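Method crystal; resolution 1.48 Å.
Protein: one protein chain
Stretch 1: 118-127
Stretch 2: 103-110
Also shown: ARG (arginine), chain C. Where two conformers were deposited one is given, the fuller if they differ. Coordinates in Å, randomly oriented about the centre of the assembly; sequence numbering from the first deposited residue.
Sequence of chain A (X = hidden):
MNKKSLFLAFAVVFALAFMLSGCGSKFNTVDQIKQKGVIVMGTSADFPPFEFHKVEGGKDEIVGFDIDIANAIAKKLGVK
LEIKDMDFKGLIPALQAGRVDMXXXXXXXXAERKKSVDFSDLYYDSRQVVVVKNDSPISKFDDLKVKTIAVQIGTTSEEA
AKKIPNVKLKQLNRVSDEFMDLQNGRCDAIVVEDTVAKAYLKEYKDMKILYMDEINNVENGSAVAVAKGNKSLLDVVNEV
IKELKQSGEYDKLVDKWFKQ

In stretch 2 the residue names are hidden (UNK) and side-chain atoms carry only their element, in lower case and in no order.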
ATOM      1  N   ASP A 118      -6.584  10.249 -11.706  1.00  8.81           N
ATOM      2  CA  ASP A 118      -7.497  10.906 -10.775  1.00  8.64           C
ATOM      3  C   ASP A 118      -7.710  10.037  -9.537  1.00  9.55           C
ATOM      4  O   ASP A 118      -7.774   8.812  -9.629  1.00 10.16           O
ATOM      5  CB  ASP A 118      -8.849  11.179 -11.442  1.00 10.19           C
ATOM      6  CG  ASP A 118      -8.780  12.272 -12.486  1.00 14.79           C
ATOM      7  OD1 ASP A 118      -7.871  13.121 -12.411  1.00 14.71           O
ATOM      8  OD2 ASP A 118      -9.652  12.287 -13.376  1.00 15.04           O
ATOM      9  N   PHE A 119      -7.845  10.682  -8.385  1.00  8.16           N
ATOM     10  CA  PHE A 119      -8.019   9.962  -7.125  1.00  6.41           C
ATOM     11  C   PHE A 119      -9.355  10.231  -6.461  1.00  6.90           C
ATOM     12  O   PHE A 119      -9.891  11.347  -6.502  1.00  7.55           O
ATOM     13  CB  PHE A 119      -6.902  10.300  -6.137  1.00  6.95           C
ATOM     14  CG  PHE A 119      -5.584   9.688  -6.485  1.00  7.48           C
ATOM     15  CD1 PHE A 119      -5.266   8.403  -6.062  1.00  8.29           C
ATOM     16  CD2 PHE A 119      -4.659  10.395  -7.236  1.00  9.46           C
ATOM     17  CE1 PHE A 119      -4.035   7.833  -6.387  1.00  9.06           C
ATOM     18  CE2 PHE A 119      -3.433   9.836  -7.562  1.00 10.59           C
ATOM     19  CZ  PHE A 119      -3.122   8.548  -7.137  1.00  8.77           C
ATOM     20  N   SER A 120      -9.879   9.189  -5.829  1.00  4.97           N
ATOM     21  CA  SER A 120     -11.050   9.311  -4.978  1.00  5.02           C
ATOM     22  C   SER A 120     -10.721  10.066  -3.704  1.00  7.23           C
ATOM     23  O   SER A 120      -9.565  10.402  -3.426  1.00  7.71           O
ATOM     24  CB  SER A 120     -11.548   7.915  -4.609  1.00  6.16           C
ATOM     25  OG  SER A 120     -10.672   7.326  -3.648  1.00  6.21           O
ATOM     26  N   ASP A 121     -11.759  10.310  -2.917  1.00  6.51           N
ATOM     27  CA  ASP A 121     -11.577  10.751  -1.546  1.00  7.75           C
ATOM     28  C   ASP A 121     -10.732   9.719  -0.806  1.00  6.37           C
ATOM     29  O   ASP A 121     -10.721   8.533  -1.166  1.00  6.64           O
ATOM     30  CB  ASP A 121     -12.937  10.889  -0.860  1.00  8.85           C
ATOM     31  CG  ASP A 121     -13.793  11.982  -1.470  1.00 12.12           C
ATOM     32  OD1 ASP A 121     -13.251  13.065  -1.772  1.00 16.93           O
ATOM     33  OD2 ASP A 121     -15.013  11.764  -1.622  1.00 18.09           O
ATOM     34  N   LEU A 122     -10.020  10.163   0.225  1.00  7.26           N
ATOM     35  CA  LEU A 122      -9.260   9.234   1.060  1.00  8.46           C
ATOM     36  C   LEU A 122     -10.197   8.236   1.740  1.00  7.22           C
ATOM     37  O   LEU A 122     -11.307   8.595   2.160  1.00 10.72           O
ATOM     38  CB  LEU A 122      -8.463   9.982   2.129  1.00  8.76           C
ATOM     39  CG  LEU A 122      -7.313  10.870   1.667  1.00 11.81           C
ATOM     40  CD1 LEU A 122      -6.826  11.703   2.828  1.00 17.38           C
ATOM     41  CD2 LEU A 122      -6.180  10.023   1.126  1.00 12.86           C
ATOM     42  N   TYR A 123      -9.756   6.985   1.854  1.00  5.62           N
ATOM     43  CA  TYR A 123     -10.547   5.979   2.562  1.00  6.46           C
ATOM     44  C   TYR A 123      -9.810   5.383   3.772  1.00  5.93           C
ATOM     45  O   TYR A 123     -10.386   4.585   4.518  1.00  8.14           O
ATOM     46  CB  TYR A 123     -11.027   4.865   1.616  1.00  4.67           C
ATOM     47  CG  TYR A 123      -9.909   4.047   1.019  1.00  4.11           C
ATOM     48  CD1 TYR A 123      -9.295   3.034   1.750  1.00  6.24           C
ATOM     49  CD2 TYR A 123      -9.461   4.284  -0.276  1.00  5.71           C
ATOM     50  CE1 TYR A 123      -8.263   2.294   1.212  1.00  5.54           C
ATOM     51  CE2 TYR A 123      -8.428   3.530  -0.823  1.00  5.75           C
ATOM     52  CZ  TYR A 123      -7.837   2.542  -0.069  1.00  5.76           C
ATOM     53  OH  TYR A 123      -6.805   1.802  -0.595  1.00  7.08           O
ATOM     54  N   TYR A 124      -8.541   5.749   3.958  1.00  5.58           N
ATOM     55  CA  TYR A 124      -7.803   5.346   5.151  1.00  6.17           C
ATOM     56  C   TYR A 124      -6.567   6.212   5.322  1.00  4.81           C
ATOM     57  O   TYR A 124      -6.013   6.688   4.343  1.00  7.21           O
ATOM     58  CB  TYR A 124      -7.427   3.857   5.090  1.00  6.99           C
ATOM     59  CG  TYR A 124      -7.344   3.216   6.464  1.00 10.41           C
ATOM     60  CD1 TYR A 124      -8.464   3.129   7.273  1.00 10.70           C
ATOM     61  CD2 TYR A 124      -6.151   2.707   6.948  1.00 10.51           C
ATOM     62  CE1 TYR A 124      -8.404   2.556   8.533  1.00 11.48           C
ATOM     63  CE2 TYR A 124      -6.074   2.138   8.216  1.00  9.15           C
ATOM     64  CZ  TYR A 124      -7.207   2.059   8.997  1.00 12.23           C
ATOM     65  OH  TYR A 124      -7.158   1.497  10.258  1.00 14.33           O
ATOM     66  N   ASP A 125      -6.128   6.421   6.556  1.00  6.66           N
ATOM     67  CA  ASP A 125      -4.932   7.199   6.806  1.00  5.91           C
ATOM     68  C   ASP A 125      -3.730   6.250   6.683  1.00  8.18           C
ATOM     69  O   ASP A 125      -3.892   5.030   6.584  1.00  9.91           O
ATOM     70  CB  ASP A 125      -5.016   7.843   8.194  1.00  8.52           C
ATOM     71  CG  ASP A 125      -3.944   8.894   8.426  1.00 15.30           C
ATOM     72  OD1 ASP A 125      -3.325   9.374   7.445  1.00 16.98           O
ATOM     73  OD2 ASP A 125      -3.730   9.253   9.604  1.00 23.16           O
ATOM     74  N   SER A 126      -2.524   6.798   6.665  1.00  6.36           N
ATOM     75  CA  SER A 126      -1.332   5.956   6.745  1.00  4.88           C
ATOM     76  C   SER A 126      -0.159   6.732   7.325  1.00  5.76           C
ATOM     77  O   SER A 126      -0.170   7.973   7.363  1.00  7.81           O
ATOM     78  CB  SER A 126      -0.956   5.361   5.375  1.00  6.41           C
ATOM     79  OG  SER A 126      -0.586   6.376   4.459  1.00  7.48           O
ATOM     80  N   ARG A 127       0.851   5.990   7.778  0.52  6.00           N
ATOM     81  CA  ARG A 127       2.042   6.554   8.396  0.52  6.12           C
ATOM     82  C   ARG A 127       3.267   5.737   7.985  0.52  5.58           C
ATOM     83  O   ARG A 127       3.238   4.511   8.028  0.52  6.46           O
ATOM     84  CB  ARG A 127       1.898   6.521   9.921  0.52  8.18           C
ATOM     85  CG  ARG A 127       3.106   7.045  10.692  0.52 10.17           C
ATOM     86  CD  ARG A 127       3.071   6.601  12.152  0.52 11.94           C
ATOM     87  NE  ARG A 127       1.843   7.010  12.831  0.52 18.28           N
ATOM     88  CZ  ARG A 127       1.664   8.199  13.401  0.52 24.28           C
ATOM     89  NH1 ARG A 127       2.633   9.105  13.371  0.52 28.51           N
ATOM     90  NH2 ARG A 127       0.517   8.484  13.999  0.52 31.07           N
ATOM     91  N   UNK A 103      -7.264   1.356  -9.661  1.00  5.36           N
ATOM     92  CA  UNK A 103      -6.214   0.811  -8.820  1.00  5.17           C
ATOM     93  C   UNK A 103      -6.589   1.044  -7.366  1.00  5.77           C
ATOM     94  O   UNK A 103      -6.924   2.163  -6.967  1.00  5.97           O
ATOM     95  c   UNK A 103      -4.845   1.461  -9.114  1.00  5.23           C
ATOM     96  c   UNK A 103      -3.841   1.141  -8.007  1.00  6.44           C
ATOM     97  c   UNK A 103      -4.322   1.023 -10.481  1.00  5.92           C
ATOM     98  N   UNK A 104      -6.563  -0.026  -6.579  1.00  4.66           N
ATOM     99  CA  UNK A 104      -6.696   0.086  -5.137  1.00  4.61           C
ATOM    100  C   UNK A 104      -5.519  -0.689  -4.566  1.00  5.12           C
ATOM    101  O   UNK A 104      -5.435  -1.901  -4.727  1.00  4.90           O
ATOM    102  c   UNK A 104      -8.283   0.045  -3.216  1.00  6.10           C
ATOM    103  c   UNK A 104     -10.575  -0.402  -4.975  1.00  6.99           C
ATOM    104  c   UNK A 104      -9.187  -0.079  -5.545  1.00  5.76           C
ATOM    105  c   UNK A 104      -8.030  -0.477  -4.617  1.00  5.01           C
ATOM    106  N   UNK A 105      -4.585   0.022  -3.942  1.00  4.63           N
ATOM    107  CA  UNK A 105      -3.337  -0.595  -3.501  1.00  4.39           C
ATOM    108  C   UNK A 105      -2.669   0.206  -2.390  1.00  4.43           C
ATOM    109  O   UNK A 105      -1.460   0.463  -2.426  1.00  4.91           O
ATOM    110  c   UNK A 105      -2.378  -0.743  -4.692  1.00  6.02           C
ATOM    111  N   UNK A 106      -3.460   0.630  -1.410  1.00  4.15           N
ATOM    112  CA  UNK A 106      -2.959   1.492  -0.355  1.00  5.41           C
ATOM    113  C   UNK A 106      -2.221   2.689  -0.932  1.00  3.38           C
ATOM    114  O   UNK A 106      -1.170   3.108  -0.425  1.00  6.28           O
ATOM    115  N   UNK A 107      -2.767   3.238  -2.017  1.00  4.27           N
ATOM    116  CA  UNK A 107      -2.045   4.203  -2.828  1.00  4.51           C
ATOM    117  C   UNK A 107      -2.328   5.639  -2.415  1.00  6.63           C
ATOM    118  O   UNK A 107      -3.482   6.073  -2.348  1.00  6.51           O
ATOM    119  c   UNK A 107      -1.663   5.017  -5.186  1.00  5.44           C
ATOM    120  c   UNK A 107      -2.374   4.005  -4.305  1.00  6.24           C
ATOM    121  s   UNK A 107      -1.935   4.799  -6.951  1.00  7.31           S
ATOM    122  c   UNK A 107      -0.909   3.359  -7.267  1.00  8.35           C
ATOM    123  N   UNK A 108      -1.259   6.379  -2.154  1.00  4.35           N
ATOM    124  CA  UNK A 108      -1.384   7.751  -1.677  1.00  5.52           C
ATOM    125  C   UNK A 108      -1.668   8.717  -2.827  1.00  7.99           C
ATOM    126  O   UNK A 108      -0.988   8.681  -3.848  1.00  8.56           O
ATOM    127  c   UNK A 108      -0.243   9.602  -0.406  1.00  6.44           C
ATOM    128  o   UNK A 108       0.085   7.284   0.179  1.00  6.95           O
ATOM    129  c   UNK A 108      -0.120   8.172  -0.926  1.00  4.29           C
ATOM    130  N   UNK A 109      -2.685   9.582  -2.673  1.00  5.17           N
ATOM    131  CA  UNK A 109      -2.990  10.520  -3.758  1.00  6.30           C
ATOM    132  C   UNK A 109      -2.063  11.732  -3.754  1.00  9.64           C
ATOM    133  O   UNK A 109      -2.488  12.833  -3.394  1.00 12.77           O
ATOM    134  c   UNK A 109      -4.430  10.948  -3.452  1.00 10.46           C
ATOM    135  c   UNK A 109      -3.714   9.605  -1.619  1.00  3.81           C
ATOM    136  c   UNK A 109      -4.554  10.817  -1.975  1.00  9.20           C
ATOM    137  N   UNK A 110      -0.820  11.541  -4.182  1.00  8.23           N
ATOM    138  CA  UNK A 110       0.172  12.616  -4.169  1.00  9.00           C
ATOM    139  C   UNK A 110      -0.100  13.641  -5.259  1.00  9.76           C
ATOM    140  O   UNK A 110      -0.705  13.322  -6.284  1.00  9.67           O
ATOM    141  c   UNK A 110       1.889  10.976  -3.354  1.00  9.64           C
ATOM    142  c   UNK A 110       1.604  12.070  -4.355  1.00  9.77           C
ATOM    143  o   UNK A 110       1.750  11.540  -5.681  1.00 10.68           O
TER
HETATM  144  N   ARG C 301       1.271   4.282   0.254  1.00  6.13           N
HETATM  145  CA  ARG C 301       2.541   4.126  -0.504  1.00  5.86           C
HETATM  146  C   ARG C 301       2.429   4.764  -1.876  1.00 10.50           C
HETATM  147  O   ARG C 301       1.349   5.186  -2.287  1.00  8.21           O
HETATM  148  CB  ARG C 301       2.897   2.646  -0.644  1.00  6.19           C
HETATM  149  CG  ARG C 301       1.798   1.802  -1.260  1.00  4.93           C
HETATM  150  CD  ARG C 301       2.297   0.414  -1.629  1.00  3.73           C
HETATM  151  NE  ARG C 301       1.186  -0.485  -1.907  1.00  3.96           N
HETATM  152  CZ  ARG C 301       1.319  -1.760  -2.250  1.00  5.34           C
HETATM  153  NH1 ARG C 301       2.516  -2.308  -2.371  1.00  4.97           N
HETATM  154  NH2 ARG C 301       0.241  -2.486  -2.480  1.00  4.71           N
HETATM  155  OXT ARG C 301       3.420   4.870  -2.598  1.00  7.58           O
HETATM  156  O   HOH W   1      -5.451   2.616  -2.968  1.00  5.97           O
HETATM  157  O   HOH W   2      -0.952   5.110   2.147  1.00  9.73           O

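Position 103 carries three carbons, one bearing the other two, a fork at the first atom with nothing beyond it. It stays out of reach of stretch 1. This is Val103.

Position 104 has four carbons, forked at the first, with one arm two carbons long. The short arm lies 3.5 Å from OH of Tyr123, whose CA-to-CB bond runs sideways (chi1 64°, p) although the end of its side chain comes nearer. The branching gives Ile104, the short arm being CG2.

Position 105 has a single side-chain carbon, pointing away from stretch 1: Ala105. Its backbone does the work, since O accepts a hydrogen bond from NE of the bound arginine at 2.9 Å.

Position 106 has no side-chain atoms and a phi of 51°, a positive value that by itself favours glycine. Gly106 it is. Its N lies 3.6 Å from Tyr123 OH, and its O takes a hydrogen bond from the ligand's N at 2.8 Å.

Position 107 is an unbranched chain of two carbons, a sulfur and a terminal carbon. The sulfur sits 3.7 Å from CE1 of Phe119, near the plane of the ring and at its edge. Sulfur inside an unbranched chain means Met107.

Position 108 has one carbon carrying an oxygen and a carbon, the pattern of Thr108. CB points away from stretch 1, and OG1 accepts a hydrogen bond from the arginine N at 3.2 Å, while the backbone N donates to the arginine O at 2.9 Å.

At position 109 three carbons close a ring onto the backbone N, so this is Pro109. CB lies 3.5 Å from CG of Phe119, and CA stands 3.6 Å from the ring centroid, 1° off the normal, a CH-pi contact over the face. Pro109 CG meets CD2 of Leu122 at 3.6 Å.

Position 110 again has one carbon bearing an oxygen and a carbon, turned away from stretch 1. Thr110 occupies an N-cap position, its side chain capping a backbone N just past the stretch.

No direct hydrogen bond joins the stretches. Phe119 is the apolar anchor, using a face for Pro109 and an edge for Met107. Polar coupling runs through water: water 1 accepts from Ala105 N and Met107 N, each at 2.9 Å, and also hydrogen-bonds Tyr123 OH at 2.9 Å; water 2 links Gly106 O, at 3.3 Å, with Ser126 OG, at 2.7 Å. The rule is economical: Ile104, Met107 and Pro109 supply the side-chain packing against stretch 1, while the backbone of Ala105, Gly106 and Thr108, with Thr108 OG1, holds the ligand.

Stretch 2, residues 103-110: VIAGMTPT
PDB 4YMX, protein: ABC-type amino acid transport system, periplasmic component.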